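PDB 4CCL: ribosomal protein uL16 3-hydroxylase from Escherichia coli, which hydroxylates an arginine of ribosomal protein uL16 at C3, working as a homodimeric oxygenase that depends on Fe(2+) and 2-oxoglutarate. Local coordinates for residues D232-A237 against D241-E246; S212-Y217 against L255-Q260. One frame throughout, in Å; residues are numbered along the deposited sequence.

Contact 1: D232-A237 against D241-E246; sequences DVPPRA and DVLPQE
Arg236 and Glu246 meet head-on in a salt bridge that ties an irregular loop to the N-terminal end of helix 244-258. The loop folds back on the N-cap of that helix at the dimer interface, beside the strand 241-242, which pairs in parallel with a strand of the second subunit. Arg236 places CG between its backbone N and carbonyl carbon (chi1 45°) and bends at chi3 (62°), which brings the guanidinium round toward the helix start. Arg236 NH2 lies 2.9 Å from both Glu246 OE1 and Glu246 OE2, so one nitrogen is cradled by the two carboxylate oxygens; the guanidinium and carboxylate planes are only 19° apart. Glu246 OE1 also accepts the backbone N-H of Leu243, the N-cap residue, through its anti lone pair, with Leu243 N and Glu246 OE1 3.0 Å apart. This is one half of a capping box, the other being absent because leucine has no acceptor side chain. OE2 is taken by Trp106 NE1 of the second subunit, which makes the carboxylate a junction between loop, helix end and partner chain. Without the carboxylate, as with an alanine at Glu246, the guanidinium is likely to lose its counter-charge, and the Leu243 N-H and the tryptophan of the second subunit their acceptors. Asp241 turns its carboxylate to Arg313 of the second subunit, and Asp241 O lies 3.6 Å from Arg236 NE. The Leu243 side chain slants over Arg236, with Leu243 CG 3.9 Å from Arg236 NE. Its other contact is with the loop backbone, Leu243 CD1 coming to 3.5 Å from Pro235 O. Pro234 and Gln245 pass alongside each other in opposite senses, with Gln245 NE2 3.6 Å from Pro234 CB.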
ATOM      1  N   ASP B 232      14.195  23.802  10.163  1.00 81.22           N
ATOM      2  CA  ASP B 232      15.162  24.498   9.325  1.00 90.41           C
ATOM      3  C   ASP B 232      14.584  25.003   8.003  1.00 87.99           C
ATOM      4  O   ASP B 232      15.337  25.418   7.119  1.00 92.58           O
ATOM      5  CB  ASP B 232      16.447  23.688   9.147  1.00 97.78           C
ATOM      6  CG  ASP B 232      17.378  23.823  10.342  1.00100.64           C
ATOM      7  OD1 ASP B 232      17.272  24.844  11.058  1.00 95.22           O
ATOM      8  OD2 ASP B 232      18.208  22.917  10.568  1.00104.27           O
ATOM      9  N   VAL B 233      13.256  24.941   7.878  1.00 79.27           N
ATOM     10  CA  VAL B 233      12.549  24.957   6.598  1.00 73.41           C
ATOM     11  C   VAL B 233      13.046  26.046   5.656  1.00 68.25           C
ATOM     12  O   VAL B 233      13.113  27.222   6.016  1.00 68.94           O
ATOM     13  CB  VAL B 233      11.021  25.162   6.827  1.00 65.93           C
ATOM     14  CG1 VAL B 233      10.756  26.308   7.806  1.00 61.80           C
ATOM     15  CG2 VAL B 233      10.286  25.400   5.515  1.00 59.51           C
ATOM     16  N   PRO B 234      13.442  25.629   4.442  1.00 63.47           N
ATOM     17  CA  PRO B 234      14.180  26.450   3.479  1.00 64.51           C
ATOM     18  C   PRO B 234      13.371  27.588   2.881  1.00 74.22           C
ATOM     19  O   PRO B 234      12.162  27.456   2.684  1.00 76.16           O
ATOM     20  CB  PRO B 234      14.559  25.447   2.387  1.00 63.47           C
ATOM     21  CG  PRO B 234      13.527  24.386   2.477  1.00 61.18           C
ATOM     22  CD  PRO B 234      13.204  24.266   3.930  1.00 62.32           C
ATOM     23  N   PRO B 235      14.043  28.709   2.596  1.00 77.48           N
ATOM     24  CA  PRO B 235      13.421  29.851   1.927  1.00 70.98           C
ATOM     25  C   PRO B 235      13.192  29.522   0.460  1.00 68.61           C
ATOM     26  O   PRO B 235      13.847  28.635  -0.085  1.00 70.87           O
ATOM     27  CB  PRO B 235      14.481  30.954   2.048  1.00 67.84           C
ATOM     28  CG  PRO B 235      15.478  30.451   3.055  1.00 70.68           C
ATOM     29  CD  PRO B 235      15.453  28.973   2.925  1.00 73.65           C
ATOM     30  N   ARG B 236      12.273  30.239  -0.171  1.00 65.59           N
ATOM     31  CA  ARG B 236      11.990  30.037  -1.581  1.00 66.76           C
ATOM     32  C   ARG B 236      11.520  31.346  -2.201  1.00 76.51           C
ATOM     33  O   ARG B 236      10.951  32.198  -1.516  1.00 68.35           O
ATOM     34  CB  ARG B 236      10.939  28.939  -1.760  1.00 60.80           C
ATOM     35  CG  ARG B 236       9.756  29.065  -0.813  1.00 61.65           C
ATOM     36  CD  ARG B 236       8.832  27.854  -0.880  1.00 66.85           C
ATOM     37  NE  ARG B 236       9.516  26.630  -0.476  1.00 73.07           N
ATOM     38  CZ  ARG B 236       9.728  26.284   0.790  1.00 73.07           C
ATOM     39  NH1 ARG B 236       9.310  27.073   1.774  1.00 85.77           N
ATOM     40  NH2 ARG B 236      10.357  25.154   1.075  1.00 69.01           N
ATOM     41  N   ALA B 237      11.781  31.510  -3.492  1.00 84.07           N
ATOM     42  CA  ALA B 237      11.314  32.683  -4.214  1.00 81.90           C
ATOM     43  C   ALA B 237       9.793  32.660  -4.271  1.00 84.43           C
ATOM     44  O   ALA B 237       9.131  33.645  -3.938  1.00 85.89           O
ATOM     45  CB  ALA B 237      11.900  32.703  -5.617  1.00 80.43           C
ATOM     46  N   ASP B 241       6.091  26.749  -4.424  1.00 64.85           N
ATOM     47  CA  ASP B 241       7.095  25.762  -4.799  1.00 65.99           C
ATOM     48  C   ASP B 241       7.290  24.684  -3.743  1.00 61.58           C
ATOM     49  O   ASP B 241       7.145  24.928  -2.543  1.00 60.06           O
ATOM     50  CB  ASP B 241       8.442  26.433  -5.077  1.00 78.14           C
ATOM     51  CG  ASP B 241       8.521  27.031  -6.466  1.00 90.89           C
ATOM     52  OD1 ASP B 241       7.511  27.605  -6.928  1.00 96.21           O
ATOM     53  OD2 ASP B 241       9.593  26.920  -7.097  1.00 95.63           O
ATOM     54  N   VAL B 242       7.623  23.487  -4.210  1.00 65.93           N
ATOM     55  CA  VAL B 242       8.102  22.427  -3.341  1.00 57.20           C
ATOM     56  C   VAL B 242       9.519  22.097  -3.799  1.00 59.95           C
ATOM     57  O   VAL B 242       9.719  21.560  -4.889  1.00 61.16           O
ATOM     58  CB  VAL B 242       7.219  21.171  -3.436  1.00 63.33           C
ATOM     59  CG1 VAL B 242       7.724  20.095  -2.486  1.00 56.03           C
ATOM     60  CG2 VAL B 242       5.768  21.517  -3.130  1.00 55.87           C
ATOM     61  N   LEU B 243      10.497  22.422  -2.959  1.00 58.40           N
ATOM     62  CA  LEU B 243      11.902  22.350  -3.345  1.00 65.75           C
ATOM     63  C   LEU B 243      12.425  20.913  -3.384  1.00 66.10           C
ATOM     64  O   LEU B 243      11.942  20.057  -2.646  1.00 71.03           O
ATOM     65  CB  LEU B 243      12.753  23.219  -2.409  1.00 62.99           C
ATOM     66  CG  LEU B 243      12.322  24.684  -2.286  1.00 64.58           C
ATOM     67  CD1 LEU B 243      13.383  25.515  -1.582  1.00 72.15           C
ATOM     68  CD2 LEU B 243      11.994  25.276  -3.650  1.00 66.67           C
ATOM     69  N   PRO B 244      13.408  20.648  -4.264  1.00 66.30           N
ATOM     70  CA  PRO B 244      14.058  19.340  -4.411  1.00 64.63           C
ATOM     71  C   PRO B 244      14.566  18.752  -3.095  1.00 64.67           C
ATOM     72  O   PRO B 244      14.522  17.534  -2.916  1.00 65.62           O
ATOM     73  CB  PRO B 244      15.238  19.648  -5.335  1.00 61.96           C
ATOM     74  CG  PRO B 244      14.744  20.750  -6.188  1.00 69.08           C
ATOM     75  CD  PRO B 244      13.865  21.597  -5.296  1.00 67.47           C
ATOM     76  N   GLN B 245      15.045  19.604  -2.193  1.00 64.24           N
ATOM     77  CA  GLN B 245      15.518  19.150  -0.890  1.00 68.55           C
ATOM     78  C   GLN B 245      14.380  18.525  -0.092  1.00 67.15           C
ATOM     79  O   GLN B 245      14.565  17.519   0.598  1.00 73.99           O
ATOM     80  CB  GLN B 245      16.135  20.311  -0.106  1.00 73.99           C
ATOM     81  CG  GLN B 245      15.919  21.678  -0.737  1.00 79.59           C
ATOM     82  CD  GLN B 245      16.441  22.811   0.124  1.00 80.08           C
ATOM     83  OE1 GLN B 245      16.922  22.589   1.234  1.00 74.25           O
ATOM     84  NE2 GLN B 245      16.345  24.035  -0.383  1.00 84.52           N
ATOM     85  N   GLU B 246      13.198  19.120  -0.206  1.00 60.27           N
ATOM     86  CA  GLU B 246      12.027  18.648   0.524  1.00 61.79           C
ATOM     87  C   GLU B 246      11.542  17.305  -0.019  1.00 64.97           C
ATOM     88  O   GLU B 246      11.219  16.395   0.751  1.00 72.14           O
ATOM     89  CB  GLU B 246      10.918  19.699   0.479  1.00 59.45           C
ATOM     90  CG  GLU B 246      11.399  21.080   0.903  1.00 70.23           C
ATOM     91  CD  GLU B 246      10.284  22.101   0.987  1.00 72.23           C
ATOM     92  OE1 GLU B 246       9.823  22.574  -0.074  1.00 76.95           O
ATOM     93  OE2 GLU B 246       9.877  22.441   2.118  1.00 71.25           O
TER

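Contact 2: S212-Y217 against L255-Q260; sequences SGFADY and LELINQ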
ATOM      1  N   SER B 212       3.518  -3.072  -2.403  1.00 58.26           N
ATOM      2  CA  SER B 212       2.130  -3.142  -1.939  1.00 57.97           C
ATOM      3  C   SER B 212       2.013  -3.914  -0.625  1.00 59.58           C
ATOM      4  O   SER B 212       1.454  -3.410   0.362  1.00 61.18           O
ATOM      5  CB  SER B 212       1.229  -3.791  -2.991  1.00 57.80           C
ATOM      6  OG  SER B 212      -0.108  -3.865  -2.530  1.00 69.84           O
ATOM      7  N   GLY B 213       2.543  -5.137  -0.623  1.00 63.19           N
ATOM      8  CA  GLY B 213       2.527  -5.972   0.565  1.00 53.38           C
ATOM      9  C   GLY B 213       3.115  -5.287   1.785  1.00 59.89           C
ATOM     10  O   GLY B 213       2.492  -5.261   2.848  1.00 59.98           O
ATOM     11  N   PHE B 214       4.308  -4.723   1.627  1.00 53.42           N
ATOM     12  CA  PHE B 214       4.978  -4.033   2.723  1.00 61.13           C
ATOM     13  C   PHE B 214       4.219  -2.791   3.163  1.00 58.41           C
ATOM     14  O   PHE B 214       4.202  -2.469   4.348  1.00 60.16           O
ATOM     15  CB  PHE B 214       6.415  -3.659   2.353  1.00 60.25           C
ATOM     16  CG  PHE B 214       7.200  -3.072   3.496  1.00 59.11           C
ATOM     17  CD1 PHE B 214       7.380  -3.790   4.667  1.00 64.40           C
ATOM     18  CD2 PHE B 214       7.761  -1.809   3.399  1.00 65.13           C
ATOM     19  CE1 PHE B 214       8.101  -3.259   5.724  1.00 64.83           C
ATOM     20  CE2 PHE B 214       8.486  -1.274   4.451  1.00 66.52           C
ATOM     21  CZ  PHE B 214       8.656  -2.000   5.615  1.00 63.71           C
ATOM     22  N   ALA B 215       3.610  -2.084   2.214  1.00 56.50           N
ATOM     23  CA  ALA B 215       2.794  -0.929   2.568  1.00 53.59           C
ATOM     24  C   ALA B 215       1.640  -1.364   3.460  1.00 54.18           C
ATOM     25  O   ALA B 215       1.327  -0.707   4.460  1.00 59.65           O
ATOM     26  CB  ALA B 215       2.275  -0.240   1.327  1.00 53.19           C
ATOM     27  N   ASP B 216       1.019  -2.485   3.104  1.00 61.01           N
ATOM     28  CA  ASP B 216      -0.073  -3.020   3.909  1.00 66.29           C
ATOM     29  C   ASP B 216       0.404  -3.513   5.279  1.00 65.10           C
ATOM     30  O   ASP B 216      -0.324  -3.410   6.266  1.00 71.02           O
ATOM     31  CB  ASP B 216      -0.830  -4.114   3.149  1.00 75.50           C
ATOM     32  CG  ASP B 216      -1.762  -3.546   2.090  1.00 85.31           C
ATOM     33  OD1 ASP B 216      -2.361  -2.477   2.344  1.00 90.90           O
ATOM     34  OD2 ASP B 216      -1.894  -4.160   1.009  1.00 87.60           O
ATOM     35  N   TYR B 217       1.626  -4.035   5.333  1.00 60.43           N
ATOM     36  CA  TYR B 217       2.230  -4.456   6.597  1.00 62.34           C
ATOM     37  C   TYR B 217       2.425  -3.256   7.521  1.00 68.65           C
ATOM     38  O   TYR B 217       2.057  -3.294   8.695  1.00 69.83           O
ATOM     39  CB  TYR B 217       3.572  -5.149   6.341  1.00 62.34           C
ATOM     40  CG  TYR B 217       4.300  -5.616   7.587  1.00 70.56           C
ATOM     41  CD1 TYR B 217       3.870  -6.738   8.286  1.00 76.37           C
ATOM     42  CD2 TYR B 217       5.426  -4.949   8.050  1.00 66.88           C
ATOM     43  CE1 TYR B 217       4.537  -7.173   9.422  1.00 75.21           C
ATOM     44  CE2 TYR B 217       6.101  -5.379   9.182  1.00 66.01           C
ATOM     45  CZ  TYR B 217       5.650  -6.490   9.865  1.00 72.50           C
ATOM     46  OH  TYR B 217       6.314  -6.921  10.991  1.00 76.61           O
ATOM     47  N   LEU B 255      12.648   5.371   2.146  1.00 65.33           N
ATOM     48  CA  LEU B 255      13.830   4.518   2.036  1.00 65.90           C
ATOM     49  C   LEU B 255      14.306   4.062   3.418  1.00 66.50           C
ATOM     50  O   LEU B 255      14.555   2.867   3.653  1.00 77.05           O
ATOM     51  CB  LEU B 255      14.956   5.249   1.305  1.00 66.88           C
ATOM     52  CG  LEU B 255      14.633   5.820  -0.077  1.00 64.97           C
ATOM     53  CD1 LEU B 255      15.876   6.442  -0.694  1.00 57.42           C
ATOM     54  CD2 LEU B 255      14.063   4.749  -0.988  1.00 63.25           C
ATOM     55  N   GLU B 256      14.407   5.025   4.331  1.00 62.24           N
ATOM     56  CA  GLU B 256      14.824   4.767   5.705  1.00 64.17           C
ATOM     57  C   GLU B 256      13.916   3.737   6.375  1.00 65.91           C
ATOM     58  O   GLU B 256      14.400   2.808   7.024  1.00 73.90           O
ATOM     59  CB  GLU B 256      14.848   6.073   6.507  1.00 63.50           C
ATOM     60  CG  GLU B 256      15.572   6.002   7.843  1.00 64.30           C
ATOM     61  CD  GLU B 256      14.695   5.483   8.967  1.00 80.07           C
ATOM     62  OE1 GLU B 256      13.453   5.491   8.818  1.00 81.10           O
ATOM     63  OE2 GLU B 256      15.250   5.067  10.004  1.00 92.61           O
ATOM     64  N   LEU B 257      12.603   3.901   6.218  1.00 62.10           N
ATOM     65  CA  LEU B 257      11.662   2.947   6.802  1.00 61.80           C
ATOM     66  C   LEU B 257      11.889   1.556   6.236  1.00 66.77           C
ATOM     67  O   LEU B 257      11.976   0.578   6.984  1.00 70.30           O
ATOM     68  CB  LEU B 257      10.210   3.368   6.565  1.00 56.03           C
ATOM     69  CG  LEU B 257       9.168   2.286   6.880  1.00 67.28           C
ATOM     70  CD1 LEU B 257       9.245   1.861   8.340  1.00 70.16           C
ATOM     71  CD2 LEU B 257       7.756   2.735   6.524  1.00 63.68           C
ATOM     72  N   ILE B 258      11.990   1.478   4.912  1.00 65.44           N
ATOM     73  CA  ILE B 258      12.249   0.211   4.240  1.00 62.03           C
ATOM     74  C   ILE B 258      13.509  -0.463   4.788  1.00 68.13           C
ATOM     75  O   ILE B 258      13.559  -1.689   4.938  1.00 62.34           O
ATOM     76  CB  ILE B 258      12.355   0.407   2.715  1.00 61.35           C
ATOM     77  CG1 ILE B 258      10.955   0.567   2.119  1.00 64.15           C
ATOM     78  CG2 ILE B 258      13.089  -0.754   2.066  1.00 55.34           C
ATOM     79  CD1 ILE B 258      10.954   1.084   0.717  1.00 54.08           C
ATOM     80  N   ASN B 259      14.504   0.346   5.140  1.00 71.54           N
ATOM     81  CA  ASN B 259      15.758  -0.195   5.659  1.00 72.14           C
ATOM     82  C   ASN B 259      15.819  -0.416   7.179  1.00 74.15           C
ATOM     83  O   ASN B 259      16.851  -0.847   7.695  1.00 76.19           O
ATOM     84  CB  ASN B 259      16.942   0.650   5.188  1.00 59.22           C
ATOM     85  CG  ASN B 259      17.090   0.646   3.681  1.00 59.73           C
ATOM     86  OD1 ASN B 259      16.684  -0.302   3.009  1.00 62.80           O
ATOM     87  ND2 ASN B 259      17.675   1.705   3.142  1.00 58.96           N
ATOM     88  N   GLN B 260      14.733  -0.119   7.891  1.00 92.64           N
ATOM     89  CA  GLN B 260      14.676  -0.401   9.328  1.00 93.66           C
ATOM     90  C   GLN B 260      14.881  -1.898   9.561  1.00 99.23           C
ATOM     91  O   GLN B 260      14.258  -2.721   8.892  1.00 97.56           O
ATOM     92  CB  GLN B 260      13.364   0.089   9.945  1.00 89.27           C
ATOM     93  CG  GLN B 260      13.180   1.601   9.878  1.00 99.81           C
ATOM     94  CD  GLN B 260      12.139   2.112  10.856  1.00103.23           C
ATOM     95  OE1 GLN B 260      11.942   1.541  11.928  1.00108.94           O
ATOM     96  NE2 GLN B 260      11.464   3.195  10.488  1.00 97.32           N
TER
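Phe214 carries CG anti to its backbone N (chi1 -174°), which swings the ring off helix 207-220 toward the last turn of helix 244-258. There Ile258 keeps CG1 beside its own N and anti to the carbonyl carbon (chi1 -77°), and CG1 is the branch on the ring's side. The two side chains run obliquely to one another. Phe214 CE2 lies 3.9 Å from Ile258 CG1 and 4.1 Å from Ile258 CA, so the ring rests against both the side chain and the backbone. Phe214 CE2 also comes to 4.4 Å from Leu257 CG; although the side chain of Leu257 does not set out toward the ring, its end draws nearer. The contact is wholly apolar and buried, one ring against two successive residues of the second helix, and the closest CA pair, Phe214 CA and Ile258 CA, is 8.6 Å apart. Helix 207-220 comes after the last strand of the JmjC oxygenase sheet, and these helices carry the chain toward the winged-helix region and take part in dimerisation. One turn on from Phe214, Tyr217 sends its ring to Trp267 of helix 263-272, so helix 207-220 meets both helix 244-258 and helix 263-272. Ile258 also packs on Ile258 of the second subunit, and Leu257 on Thr207 of that subunit.

Overall arrangement
From the N terminus the chain first builds the JmjC oxygenase fold, whose last strand in the chain is 195-202, and then enters helix 207-220. Contact 2 starts there. A long loop follows, and 232-237 turns back on 241-246 after only three intervening residues, so contact 1 closes a small loop lying wholly within the 37-residue span that contact 2 closes. Helix 244-258 serves both: contact 1 uses its first turn and contact 2 its last, with the contact centres 26 Å apart and nearest atoms about 11 Å apart. Both reach the second subunit. Contact 2 joins the helix leaving the JmjC fold to the one approaching the winged-helix region.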